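Local coordinates for borrelidin polyketide synthase, type I (Streptomyces parvulus, PDB 6OBT), which probably removes water from beta-hydroxyacyl intermediates during assembly of the borrelidin polyketide chain, as the dehydratase domain of a modular synthase, at residues A[42-47]-A[65-70]; A[60-65]-A[119-124]; A[161-166]-A[283-288]; A[196-201]-A[213-218]; A[262-267]-A[292-297]. All blocks are in the same frame, centred on the assembly; numbering follows the deposited sequence.

Contact 1 (A[42-47]-A[65-70]); sequences HAFVPA and PSYPWL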
# COMPACT_ATOMS: atom_id res chain seq x y z
N HIS A 42 -4.44 -12.47 6.91
CA HIS A 42 -3.47 -12.75 7.95
C HIS A 42 -3.65 -11.77 9.10
O HIS A 42 -3.92 -10.59 8.87
CB HIS A 42 -2.03 -12.66 7.45
CG HIS A 42 -1.05 -13.35 8.34
ND1 HIS A 42 -0.49 -12.73 9.45
CD2 HIS A 42 -0.55 -14.61 8.32
CE1 HIS A 42 0.33 -13.58 10.05
NE2 HIS A 42 0.31 -14.72 9.39
N ALA A 43 -3.46 -12.26 10.32
CA ALA A 43 -3.65 -11.42 11.50
C ALA A 43 -2.66 -10.26 11.54
O ALA A 43 -3.04 -9.13 11.87
CB ALA A 43 -3.54 -12.27 12.77
N PHE A 44 -1.40 -10.52 11.20
CA PHE A 44 -0.38 -9.47 11.27
C PHE A 44 -0.38 -8.56 10.05
O PHE A 44 0.01 -7.40 10.16
CB PHE A 44 1.02 -10.07 11.40
CG PHE A 44 1.28 -10.70 12.74
CD1 PHE A 44 0.46 -10.45 13.83
CD2 PHE A 44 2.36 -11.55 12.91
CE1 PHE A 44 0.72 -11.04 15.06
CE2 PHE A 44 2.62 -12.14 14.13
CZ PHE A 44 1.80 -11.88 15.21
N VAL A 45 -0.74 -9.06 8.87
CA VAL A 45 -0.78 -8.20 7.68
C VAL A 45 -2.15 -8.33 7.04
O VAL A 45 -2.34 -9.11 6.10
CB VAL A 45 0.36 -8.52 6.71
CG1 VAL A 45 1.65 -7.93 7.24
CG2 VAL A 45 0.53 -10.02 6.48
N PRO A 46 -3.15 -7.60 7.54
CA PRO A 46 -4.53 -7.79 7.07
C PRO A 46 -4.80 -7.26 5.67
O PRO A 46 -5.87 -7.56 5.11
CB PRO A 46 -5.37 -7.02 8.10
CG PRO A 46 -4.46 -6.80 9.27
CD PRO A 46 -3.08 -6.71 8.71
N ALA A 47 -3.89 -6.48 5.08
CA ALA A 47 -4.15 -5.85 3.79
C ALA A 47 -2.96 -6.06 2.88
O ALA A 47 -1.81 -6.11 3.33
CB ALA A 47 -4.41 -4.34 3.96
N PRO A 65 -1.03 -4.00 22.69
CA PRO A 65 -2.48 -3.99 22.94
C PRO A 65 -3.28 -4.73 21.89
O PRO A 65 -4.37 -5.23 22.19
CB PRO A 65 -2.81 -2.49 22.97
CG PRO A 65 -1.55 -1.88 23.50
CD PRO A 65 -0.45 -2.65 22.83
N SER A 66 -2.76 -4.84 20.66
CA SER A 66 -3.46 -5.57 19.61
C SER A 66 -3.19 -7.07 19.69
O SER A 66 -4.06 -7.87 19.31
CB SER A 66 -3.06 -5.04 18.24
OG SER A 66 -3.65 -3.78 18.00
N TYR A 67 -2.01 -7.47 20.15
CA TYR A 67 -1.66 -8.88 20.30
C TYR A 67 -0.93 -9.04 21.62
O TYR A 67 0.30 -9.18 21.65
CB TYR A 67 -0.80 -9.36 19.13
CG TYR A 67 -1.21 -8.83 17.77
CD1 TYR A 67 -0.66 -7.67 17.26
CD2 TYR A 67 -2.15 -9.51 17.00
CE1 TYR A 67 -1.03 -7.18 16.03
CE2 TYR A 67 -2.54 -9.03 15.76
CZ TYR A 67 -1.97 -7.87 15.28
OH TYR A 67 -2.34 -7.38 14.04
N PRO A 68 -1.65 -9.01 22.74
CA PRO A 68 -0.97 -9.04 24.05
C PRO A 68 -0.12 -10.27 24.27
O PRO A 68 0.85 -10.20 25.04
CB PRO A 68 -2.12 -8.95 25.06
CG PRO A 68 -3.37 -9.22 24.30
CD PRO A 68 -3.11 -8.83 22.88
N TRP A 69 -0.42 -11.39 23.60
CA TRP A 69 0.39 -12.59 23.78
C TRP A 69 1.81 -12.41 23.24
O TRP A 69 2.68 -13.22 23.56
CB TRP A 69 -0.29 -13.80 23.12
CG TRP A 69 -0.55 -13.63 21.66
CD1 TRP A 69 -1.69 -13.15 21.08
CD2 TRP A 69 0.35 -13.94 20.60
NE1 TRP A 69 -1.54 -13.12 19.71
CE2 TRP A 69 -0.30 -13.60 19.39
CE3 TRP A 69 1.65 -14.45 20.54
CZ2 TRP A 69 0.30 -13.77 18.14
CZ3 TRP A 69 2.25 -14.61 19.30
CH2 TRP A 69 1.57 -14.27 18.12
N LEU A 70 2.07 -11.36 22.46
CA LEU A 70 3.44 -11.09 22.04
C LEU A 70 4.35 -10.76 23.23
O LEU A 70 5.58 -10.89 23.12
CB LEU A 70 3.45 -9.94 21.02
CG LEU A 70 2.98 -10.29 19.59
CD1 LEU A 70 2.87 -9.04 18.71
CD2 LEU A 70 3.90 -11.32 18.95
O HOH W 1 -1.97 -5.68 11.66

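Contact 2 (A[60-65]-A[119-124]); sequences GRLSLP and VQVRVV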
# COMPACT_ATOMS: atom_id res chain seq x y z
N GLY A 60 0.63 -4.03 7.85
CA GLY A 60 -0.08 -4.17 9.10
C GLY A 60 0.47 -3.24 10.15
O GLY A 60 1.47 -2.55 9.94
N ARG A 61 -0.20 -3.23 11.30
CA ARG A 61 0.24 -2.51 12.49
C ARG A 61 0.40 -3.51 13.63
O ARG A 61 -0.53 -4.25 13.94
CB ARG A 61 -0.78 -1.45 12.89
CG ARG A 61 -0.31 -0.49 13.96
CD ARG A 61 -1.33 0.60 14.20
NE ARG A 61 -2.59 0.07 14.72
CZ ARG A 61 -3.66 0.82 15.01
NH1 ARG A 61 -3.61 2.13 14.83
NH2 ARG A 61 -4.76 0.25 15.48
N LEU A 62 1.58 -3.51 14.26
CA LEU A 62 1.86 -4.38 15.40
C LEU A 62 1.95 -3.56 16.68
O LEU A 62 2.59 -2.50 16.71
CB LEU A 62 3.17 -5.15 15.21
CG LEU A 62 3.24 -6.23 14.13
CD1 LEU A 62 4.54 -7.01 14.26
CD2 LEU A 62 2.02 -7.16 14.18
N SER A 63 1.31 -4.06 17.74
CA SER A 63 1.42 -3.47 19.06
C SER A 63 1.00 -4.52 20.08
O SER A 63 0.28 -5.46 19.75
CB SER A 63 0.56 -2.20 19.19
OG SER A 63 -0.81 -2.50 19.38
N LEU A 64 1.46 -4.34 21.31
CA LEU A 64 1.07 -5.31 22.33
C LEU A 64 -0.40 -5.19 22.72
O LEU A 64 -1.02 -6.20 23.06
CB LEU A 64 1.98 -5.18 23.56
CG LEU A 64 3.43 -5.56 23.22
CD1 LEU A 64 4.43 -4.89 24.16
CD2 LEU A 64 3.63 -7.07 23.20
N PRO A 65 -1.03 -4.00 22.69
CA PRO A 65 -2.48 -3.99 22.94
C PRO A 65 -3.28 -4.73 21.89
O PRO A 65 -4.37 -5.23 22.19
CB PRO A 65 -2.81 -2.49 22.97
CG PRO A 65 -1.55 -1.88 23.50
CD PRO A 65 -0.45 -2.65 22.83
N VAL A 119 3.86 -0.05 15.67
CA VAL A 119 4.83 -0.16 14.59
C VAL A 119 4.11 -0.54 13.31
O VAL A 119 3.31 -1.49 13.30
CB VAL A 119 5.92 -1.20 14.93
CG1 VAL A 119 6.95 -1.25 13.85
CG2 VAL A 119 6.59 -0.84 16.24
N GLN A 120 4.40 0.19 12.22
CA GLN A 120 3.94 -0.22 10.90
C GLN A 120 4.87 -1.31 10.36
O GLN A 120 6.09 -1.22 10.48
CB GLN A 120 3.92 0.98 9.94
CG GLN A 120 2.92 2.06 10.31
CD GLN A 120 3.05 3.29 9.43
OE1 GLN A 120 4.16 3.75 9.17
NE2 GLN A 120 1.92 3.81 8.97
N VAL A 121 4.29 -2.34 9.76
CA VAL A 121 5.08 -3.42 9.19
C VAL A 121 4.77 -3.55 7.71
O VAL A 121 3.66 -3.27 7.26
CB VAL A 121 4.82 -4.75 9.95
CG1 VAL A 121 5.17 -4.56 11.41
CG2 VAL A 121 3.38 -5.17 9.83
N ARG A 122 5.79 -3.93 6.94
CA ARG A 122 5.64 -4.20 5.51
C ARG A 122 6.28 -5.53 5.15
O ARG A 122 7.37 -5.85 5.63
CB ARG A 122 6.29 -3.11 4.67
CG ARG A 122 5.82 -1.72 4.99
CD ARG A 122 4.40 -1.50 4.48
NE ARG A 122 4.02 -0.09 4.57
CZ ARG A 122 3.28 0.42 5.55
NH1 ARG A 122 2.83 -0.36 6.53
NH2 ARG A 122 2.98 1.72 5.54
N VAL A 123 5.63 -6.28 4.27
CA VAL A 123 6.25 -7.41 3.59
C VAL A 123 6.22 -7.10 2.10
O VAL A 123 5.15 -6.96 1.51
CB VAL A 123 5.52 -8.73 3.89
CG1 VAL A 123 6.32 -9.90 3.32
CG2 VAL A 123 5.33 -8.93 5.41
N VAL A 124 7.39 -7.04 1.49
CA VAL A 124 7.53 -6.55 0.12
C VAL A 124 7.99 -7.70 -0.75
O VAL A 124 9.11 -8.20 -0.58
CB VAL A 124 8.51 -5.38 0.03
CG1 VAL A 124 8.74 -5.02 -1.42
CG2 VAL A 124 7.99 -4.17 0.83

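Contact 3 (A[161-166]-A[283-288]); sequences PPEPLP and QAWDES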
# COMPACT_ATOMS: atom_id res chain seq x y z
N PRO A 161 9.13 -33.38 -1.44
CA PRO A 161 7.91 -33.77 -0.75
C PRO A 161 8.20 -34.19 0.67
O PRO A 161 9.31 -34.67 0.98
CB PRO A 161 7.39 -34.96 -1.59
CG PRO A 161 8.62 -35.53 -2.21
CD PRO A 161 9.51 -34.35 -2.49
N PRO A 162 7.26 -34.01 1.59
CA PRO A 162 7.50 -34.43 2.97
C PRO A 162 7.45 -35.94 3.08
O PRO A 162 6.91 -36.64 2.23
CB PRO A 162 6.35 -33.78 3.74
CG PRO A 162 5.24 -33.71 2.72
CD PRO A 162 5.89 -33.50 1.38
N GLU A 163 8.03 -36.44 4.14
CA GLU A 163 7.94 -37.87 4.34
C GLU A 163 6.86 -38.18 5.36
O GLU A 163 6.45 -37.31 6.14
CB GLU A 163 9.30 -38.44 4.78
CG GLU A 163 9.67 -38.19 6.22
CD GLU A 163 11.12 -38.52 6.49
OE1 GLU A 163 11.87 -38.72 5.50
OE2 GLU A 163 11.53 -38.58 7.68
N PRO A 164 6.33 -39.40 5.36
CA PRO A 164 5.28 -39.75 6.32
C PRO A 164 5.86 -40.04 7.70
O PRO A 164 7.07 -40.14 7.89
CB PRO A 164 4.66 -41.02 5.71
CG PRO A 164 5.78 -41.65 4.95
CD PRO A 164 6.67 -40.52 4.47
N LEU A 165 4.95 -40.19 8.66
CA LEU A 165 5.27 -40.52 10.04
C LEU A 165 4.81 -41.94 10.31
O LEU A 165 3.62 -42.17 10.58
CB LEU A 165 4.59 -39.53 11.00
CG LEU A 165 5.16 -39.39 12.41
CD1 LEU A 165 6.67 -39.22 12.37
CD2 LEU A 165 4.49 -38.25 13.13
N PRO A 166 5.69 -42.94 10.24
CA PRO A 166 5.23 -44.34 10.29
C PRO A 166 4.87 -44.84 11.69
O PRO A 166 4.09 -45.80 11.79
CB PRO A 166 6.41 -45.11 9.69
CG PRO A 166 7.27 -44.07 9.00
CD PRO A 166 7.11 -42.85 9.84
N GLN A 283 11.34 -31.49 10.75
CA GLN A 283 10.12 -32.01 10.16
C GLN A 283 9.06 -31.95 11.24
O GLN A 283 9.32 -32.33 12.39
CB GLN A 283 10.26 -33.47 9.66
CG GLN A 283 11.32 -33.72 8.62
CD GLN A 283 11.68 -35.18 8.55
OE1 GLN A 283 11.17 -35.90 7.71
NE2 GLN A 283 12.56 -35.62 9.45
N ALA A 284 7.87 -31.49 10.88
CA ALA A 284 6.75 -31.51 11.81
C ALA A 284 5.51 -32.11 11.15
O ALA A 284 5.22 -31.84 9.99
CB ALA A 284 6.42 -30.12 12.32
N TRP A 285 4.79 -32.94 11.91
CA TRP A 285 3.53 -33.55 11.50
C TRP A 285 2.45 -33.16 12.51
O TRP A 285 2.75 -32.74 13.63
CB TRP A 285 3.63 -35.09 11.42
CG TRP A 285 4.70 -35.60 10.49
CD1 TRP A 285 4.51 -36.02 9.20
CD2 TRP A 285 6.10 -35.75 10.76
NE1 TRP A 285 5.71 -36.42 8.66
CE2 TRP A 285 6.70 -36.25 9.59
CE3 TRP A 285 6.90 -35.51 11.88
CZ2 TRP A 285 8.06 -36.54 9.51
CZ3 TRP A 285 8.26 -35.78 11.79
CH2 TRP A 285 8.82 -36.31 10.62
N ASP A 286 1.18 -33.31 12.13
CA ASP A 286 0.13 -33.14 13.13
C ASP A 286 -0.05 -34.44 13.94
O ASP A 286 0.65 -35.44 13.74
CB ASP A 286 -1.18 -32.68 12.50
CG ASP A 286 -1.79 -33.71 11.56
OD1 ASP A 286 -1.31 -34.86 11.47
OD2 ASP A 286 -2.78 -33.34 10.88
N GLU A 287 -1.02 -34.42 14.86
CA GLU A 287 -1.25 -35.55 15.76
C GLU A 287 -1.62 -36.82 15.01
O GLU A 287 -1.53 -37.91 15.58
CB GLU A 287 -2.34 -35.20 16.77
CG GLU A 287 -1.86 -34.41 17.97
CD GLU A 287 -2.81 -34.49 19.15
OE1 GLU A 287 -3.77 -35.30 19.09
OE2 GLU A 287 -2.61 -33.75 20.13
N SER A 288 -2.03 -36.72 13.74
CA SER A 288 -2.38 -37.87 12.94
C SER A 288 -1.30 -38.23 11.93
O SER A 288 -1.54 -39.07 11.05
CB SER A 288 -3.71 -37.61 12.22
OG SER A 288 -3.69 -36.34 11.60

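Contact 4 (A[196-201]-A[213-218]); sequences FRCLRR and ISLPEG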
# COMPACT_ATOMS: atom_id res chain seq x y z
N PHE A 196 3.75 -19.34 24.58
CA PHE A 196 4.92 -19.95 23.96
C PHE A 196 5.38 -21.22 24.68
O PHE A 196 6.23 -21.94 24.13
CB PHE A 196 6.09 -18.95 23.90
CG PHE A 196 5.94 -17.89 22.82
CD1 PHE A 196 6.67 -17.97 21.64
CD2 PHE A 196 5.08 -16.82 22.99
CE1 PHE A 196 6.53 -17.01 20.64
CE2 PHE A 196 4.94 -15.83 21.99
CZ PHE A 196 5.66 -15.95 20.80
N ARG A 197 4.84 -21.53 25.86
CA ARG A 197 5.27 -22.71 26.61
C ARG A 197 4.51 -23.93 26.10
O ARG A 197 3.61 -24.49 26.75
CB ARG A 197 5.07 -22.53 28.11
CG ARG A 197 5.89 -21.38 28.71
CD ARG A 197 5.96 -21.42 30.23
NE ARG A 197 4.67 -21.19 30.89
CZ ARG A 197 4.31 -20.06 31.48
NH1 ARG A 197 5.13 -19.01 31.48
NH2 ARG A 197 3.12 -19.96 32.07
N CYS A 198 4.93 -24.37 24.92
CA CYS A 198 4.21 -25.37 24.17
C CYS A 198 4.84 -26.75 24.23
O CYS A 198 4.18 -27.73 23.87
CB CYS A 198 4.11 -24.95 22.71
SG CYS A 198 3.00 -23.56 22.49
N LEU A 199 6.10 -26.84 24.65
CA LEU A 199 6.75 -28.14 24.72
C LEU A 199 6.12 -28.99 25.82
O LEU A 199 6.03 -28.57 26.98
CB LEU A 199 8.25 -27.97 24.99
CG LEU A 199 8.95 -29.31 25.27
CD1 LEU A 199 8.79 -30.28 24.10
CD2 LEU A 199 10.41 -29.10 25.58
N ARG A 200 5.70 -30.22 25.46
CA ARG A 200 5.06 -31.12 26.41
C ARG A 200 5.87 -32.38 26.69
O ARG A 200 6.01 -32.78 27.86
CB ARG A 200 3.67 -31.52 25.89
CG ARG A 200 2.85 -30.37 25.36
CD ARG A 200 2.45 -29.40 26.47
NE ARG A 200 1.79 -28.22 25.92
CZ ARG A 200 1.24 -27.26 26.66
NH1 ARG A 200 1.26 -27.33 27.98
NH2 ARG A 200 0.65 -26.22 26.07
N ARG A 201 6.38 -33.05 25.66
CA ARG A 201 7.17 -34.26 25.87
C ARG A 201 8.30 -34.28 24.85
O ARG A 201 8.17 -33.73 23.76
CB ARG A 201 6.32 -35.55 25.75
CG ARG A 201 4.90 -35.45 26.31
CD ARG A 201 4.44 -36.77 26.88
NE ARG A 201 4.36 -37.81 25.86
CZ ARG A 201 3.23 -38.31 25.39
NH1 ARG A 201 2.06 -37.87 25.85
NH2 ARG A 201 3.25 -39.25 24.45
N ILE A 213 4.63 -30.95 20.84
CA ILE A 213 4.53 -29.52 21.11
C ILE A 213 3.11 -29.08 20.77
O ILE A 213 2.61 -29.41 19.69
CB ILE A 213 5.56 -28.73 20.26
CG1 ILE A 213 6.97 -29.32 20.44
CG2 ILE A 213 5.56 -27.27 20.64
CD1 ILE A 213 7.99 -28.83 19.43
N SER A 214 2.45 -28.34 21.68
CA SER A 214 1.08 -27.94 21.40
C SER A 214 0.72 -26.62 22.08
O SER A 214 1.26 -26.28 23.13
CB SER A 214 0.08 -29.03 21.80
OG SER A 214 0.18 -29.37 23.16
N LEU A 215 -0.22 -25.89 21.47
CA LEU A 215 -0.65 -24.59 21.98
C LEU A 215 -1.54 -24.78 23.21
O LEU A 215 -2.15 -25.84 23.40
CB LEU A 215 -1.41 -23.82 20.89
CG LEU A 215 -0.54 -23.23 19.78
CD1 LEU A 215 -1.35 -22.96 18.51
CD2 LEU A 215 0.12 -21.96 20.30
N PRO A 216 -1.60 -23.77 24.09
CA PRO A 216 -2.59 -23.79 25.17
C PRO A 216 -4.00 -23.89 24.60
O PRO A 216 -4.28 -23.40 23.50
CB PRO A 216 -2.39 -22.44 25.88
CG PRO A 216 -1.11 -21.90 25.36
CD PRO A 216 -0.87 -22.49 24.02
N GLU A 217 -4.89 -24.52 25.36
CA GLU A 217 -6.25 -24.72 24.89
C GLU A 217 -6.94 -23.38 24.64
O GLU A 217 -6.76 -22.42 25.40
CB GLU A 217 -7.04 -25.55 25.91
CG GLU A 217 -6.23 -26.68 26.55
CD GLU A 217 -7.11 -27.71 27.22
OE1 GLU A 217 -8.35 -27.55 27.18
OE2 GLU A 217 -6.57 -28.68 27.79
N GLY A 218 -7.70 -23.31 23.55
CA GLY A 218 -8.42 -22.10 23.22
C GLY A 218 -7.61 -21.03 22.54
O GLY A 218 -8.03 -19.87 22.52

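Contact 5 (A[262-267]-A[292-297]); sequences RLFATG and VLTIGR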
# COMPACT_ATOMS: atom_id res chain seq x y z
N ARG A 262 8.72 -25.04 4.05
CA ARG A 262 7.43 -25.29 3.42
C ARG A 262 6.39 -25.56 4.50
O ARG A 262 6.67 -26.24 5.49
CB ARG A 262 7.48 -26.47 2.44
CG ARG A 262 8.46 -26.29 1.30
CD ARG A 262 7.86 -26.71 -0.02
NE ARG A 262 8.04 -28.14 -0.26
CZ ARG A 262 7.42 -28.82 -1.21
NH1 ARG A 262 6.58 -28.20 -2.04
NH2 ARG A 262 7.64 -30.12 -1.35
N LEU A 263 5.20 -25.01 4.29
CA LEU A 263 4.07 -25.22 5.19
C LEU A 263 2.99 -25.97 4.43
O LEU A 263 2.48 -25.48 3.42
CB LEU A 263 3.55 -23.88 5.72
CG LEU A 263 2.39 -23.96 6.71
CD1 LEU A 263 2.85 -24.62 8.02
CD2 LEU A 263 1.81 -22.60 7.00
N PHE A 264 2.65 -27.17 4.92
CA PHE A 264 1.72 -28.03 4.19
C PHE A 264 0.29 -27.90 4.67
O PHE A 264 -0.63 -28.28 3.94
CB PHE A 264 2.17 -29.49 4.28
CG PHE A 264 3.60 -29.68 3.85
CD1 PHE A 264 3.94 -29.64 2.51
CD2 PHE A 264 4.60 -29.89 4.79
CE1 PHE A 264 5.26 -29.80 2.11
CE2 PHE A 264 5.91 -30.04 4.39
CZ PHE A 264 6.24 -29.99 3.05
N ALA A 265 0.07 -27.32 5.85
CA ALA A 265 -1.26 -27.27 6.44
C ALA A 265 -1.36 -26.04 7.32
O ALA A 265 -0.39 -25.64 7.95
CB ALA A 265 -1.53 -28.52 7.28
N THR A 266 -2.56 -25.47 7.36
CA THR A 266 -2.86 -24.34 8.24
C THR A 266 -3.84 -24.77 9.33
O THR A 266 -4.51 -25.80 9.22
CB THR A 266 -3.43 -23.17 7.44
OG1 THR A 266 -4.66 -23.57 6.83
CG2 THR A 266 -2.45 -22.76 6.36
N GLY A 267 -3.89 -23.99 10.40
CA GLY A 267 -4.78 -24.26 11.51
C GLY A 267 -4.34 -25.35 12.47
O GLY A 267 -5.13 -25.75 13.34
N VAL A 292 3.05 -31.11 8.18
CA VAL A 292 2.68 -29.73 8.49
C VAL A 292 3.81 -28.79 8.08
O VAL A 292 3.57 -27.77 7.41
CB VAL A 292 2.37 -29.53 10.00
CG1 VAL A 292 2.05 -28.03 10.31
CG2 VAL A 292 1.22 -30.43 10.45
N LEU A 293 5.05 -29.09 8.47
CA LEU A 293 6.12 -28.13 8.25
C LEU A 293 7.44 -28.84 7.99
O LEU A 293 7.76 -29.85 8.65
CB LEU A 293 6.25 -27.18 9.45
CG LEU A 293 7.43 -26.21 9.57
CD1 LEU A 293 7.22 -24.97 8.69
CD2 LEU A 293 7.66 -25.82 11.03
N THR A 294 8.21 -28.31 7.04
CA THR A 294 9.60 -28.71 6.83
C THR A 294 10.49 -27.47 6.77
O THR A 294 10.14 -26.47 6.13
CB THR A 294 9.77 -29.54 5.55
OG1 THR A 294 9.11 -28.90 4.45
CG2 THR A 294 9.16 -30.92 5.73
N ILE A 295 11.64 -27.54 7.45
CA ILE A 295 12.72 -26.56 7.34
C ILE A 295 13.96 -27.31 6.84
O ILE A 295 14.54 -28.12 7.58
CB ILE A 295 13.02 -25.85 8.66
CG1 ILE A 295 11.76 -25.22 9.26
CG2 ILE A 295 14.07 -24.77 8.46
CD1 ILE A 295 12.03 -24.61 10.68
N GLY A 296 14.37 -27.01 5.61
CA GLY A 296 15.52 -27.68 5.03
C GLY A 296 16.81 -27.43 5.80
O GLY A 296 17.65 -28.33 5.92
N ARG A 297 17.01 -26.21 6.29
CA ARG A 297 18.19 -25.92 7.09
C ARG A 297 17.91 -24.68 7.93
O ARG A 297 17.29 -23.74 7.44
CB ARG A 297 19.42 -25.69 6.20
CG ARG A 297 20.71 -25.46 6.98
CD ARG A 297 21.83 -25.02 6.06
NE ARG A 297 23.14 -25.25 6.66
CZ ARG A 297 23.85 -26.36 6.50
NH1 ARG A 297 25.03 -26.49 7.07
NH2 ARG A 297 23.36 -27.35 5.75

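Contact 1 (A[42-47]-A[65-70])
Phe44 presents its ring edge to the face of Tyr67: the two planes stand at 84° with centroids 5.0 Å apart, a T-shaped stack. The edge that enters is CD1-CE1, and Phe44 CE1 sits over the centre of the phenol ring, 3.8 Å from Tyr67 CD2. Farther out, Phe44 CZ comes to 3.8 Å from Trp69 CH2, the rim of the indole, while Leu70 CD2 adds a looser contact with the same carbon. With CG of Tyr67 beside the backbone N (chi1 -40°), the phenol crosses to the backbone of 42-47. There Tyr67 OH donates to Ala43 O at 2.9 Å, from above the carbonyl plane. A water donates both to that hydroxyl oxygen and to Phe44 O (3.0 Å from the latter), so the phenol end is gripped by one direct and one water-mediated link. Within 42-47, Phe44 N donates to His42 ND1 (3.0 Å), and His42 NE2 bonds Glu88 of helix 83-97, which fixes both nitrogens of the imidazole. The contact thus joins two loops of the first hot-dog half, one before strand 47-50 and one after strand 55-62. Phe44 packs on Val85 and Leu89 of helix 83-97 and on Leu62 of strand 55-62, and Pro228, at the start of helix 228-236, meets both Phe44 and Trp69.

Contact 2 (A[60-65]-A[119-124])
An antiparallel strand pair of the dehydratase hot-dog fold is formed here, the end of strand 55-62 lying against the start of strand 119-127. The short strand axes approach to 4.7 Å, and their directions differ by 135°, a strongly twisted antiparallel crossing. Gly60 with Val121 and Leu62 with Val119 are hydrogen-bonded pairs, with Arg61 and Gln120 the non-hydrogen-bonded pair between them. The ladder consists of four bonds. Leu62 N to Val119 O measures 2.8 Å, and its return from Val119 N to Leu62 O is 2.9 Å long. At the other pair, Val121 N reaches Gly60 O at 2.8 Å, while the bond from Gly60 N to Val121 O lengthens to 3.2 Å. On the face carrying Leu62 and Val121, the two side chains cross at about a right angle, Leu62 CG resting 3.7 Å from Val121 CG1. Val121 CG2 lies between its backbone N and carbonyl carbon (CG1 has chi1 -59°), which brings it 3.2 Å from Gly60 O, a tight fit beside a residue without a side chain. On the other face, Gln120 OE1 is held by Arg141, and Arg122 reaches Asp50 O and Gly36 O of the second subunit. Arg122 NH1 also donates to Val121 O at 3.1 Å, from the opposite face of that carbonyl to Gly60 N.

Contact 3 (A[161-166]-A[283-288])
Segment 161-166 is an extended, proline-rich loop without regular strand pairing, and it runs beside 283-288, whose first residues belong to strand 281-286. The backbones stay well apart: the nearest alpha carbons, CA of Leu165 and CA of Trp285, are 7.3 Å from each other, so side chains bridge the gap. Trp285 does most of this. Its NE1 donates to the backbone carbonyl Glu163 O at 2.8 Å with an N-H...O angle of 167°; the acceptor lies in the indole plane, only 2° out of it. The bond therefore uses the ring edge and leaves a face for Leu165. Leu165 has its CG swung opposite the backbone N (chi1 -159°), which spreads its two methyl groups over the indole. CD1 sits 3.7 Å from the centroid of the Trp285 six-membered ring, nearly on its normal, a CH-pi contact, and Leu165 CD2 packs 3.7 Å from Trp285 CB. On the NE1 side of the six-membered ring, Glu163 CG lies 4.0 Å from Trp285 CZ2. Leu165 also touches Arg272 of strand 270-276, the neighbour to which Trp285 is joined by backbone hydrogen bonding. One edge-bound, face-covered tryptophan thus holds the loop between strands 148-156 and 174-176 against strand 281-286 of the second hot-dog in the double hot-dog fold of polyketide synthase dehydratases.

Contact 4 (A[196-201]-A[213-218])
Cys198 and Ile213 make the tight side of this contact: Cys198 CB lies only 3.4 Å from Ile213 CG2, closer than usual van der Waals packing. Ile213 CG2 is the branch turned to the cysteine, while CG1 goes to Leu199 CD1 at a relaxed 4.2 Å. Cys198 SG reaches onward to Leu215 CD2 (4.0 Å), and Ala233 of helix 228-236 covers both Cys198 and Ile213. The segments are the open ends of the beta hairpin 199-205/208-214, in which Leu199 and Ile213 form an antiparallel non-hydrogen-bonded pair and Ser214 N donates to Cys198 O at 2.9 Å. Arg200 and Arg201 both face Glu212, a classic beta bulge. On the exposed side, Arg200 bends at chi2 (-67°) and folds back across Ser214. Its NH2 donates to Ser214 O at 3.0 Å, the oxygen lying in the guanidinium plane but the donor 40° out of the carbonyl plane, whereas NE makes weak bonds to Ser214 O and OG, each 3.4 Å long.

Contact 5 (A[262-267]-A[292-297])
Arg262 and Thr294 exchange both backbone bonds of an antiparallel hydrogen-bonded pair: Arg262 N donates to Thr294 O at 2.9 Å and Thr294 N returns to Arg262 O at 3.0 Å. The pair joins strands 254-263 and 291-301 in the second hot-dog half. One step on, after the non-hydrogen-bonded pair Leu263-Leu293, Phe264 N donates to Val292 O at 2.7 Å with an N-H...O angle of 170°, but from above the carbonyl plane. Val292 O also receives a CA-H...O contact from Leu263, and Leu293 CA makes the matching contact with Arg262 O. On the other edge of strand 291-301, Val292 and Leu293 both face Ala284, a classic beta bulge, with backbone bonds of their own to that residue. Among the side chains, Phe264 crosses Thr294 at about a right angle. Thr294 CG2 meets the ring edge in its plane, 3.6 Å from Phe264 CE2, and OG1 lies 3.4 Å from Phe264 CZ. Arg262 bends at chi2 and chi3, and the CE1 edge of Phe264 meets one face of its guanidinium toward the rim, CE1 standing 3.9 Å above the guanidinium plane. The charge is met by Asp100 through NH1, a salt bridge, and by Pro160 O through NH2. Backbone bonding thus sets the strand register, while the arginine, paired outside the two segments, ties this strand end to the chain just before the 161-166 loop.

In the fold
Contacts 1 and 2, centres 8 Å apart, share Pro65 and interleave along the chain; Tyr67 and Phe44 of contact 1 pack on Leu62 of contact 2, and both lie on the half that meets the second subunit. In the later half of the chain, contacts 3 and 5 have centres 10 Å apart and meet through neighbouring strands 281-286 and 291-301, whereas contact 4, at the hairpin 199-205/208-214, falls in sequence between the two segments of contact 3; its centre is 18 Å from the centres of contacts 3 and 5. No other chain touches these three. Contact 1 touches contact 4 through Trp69 and Phe196, bridging the two halves of the double hot-dog.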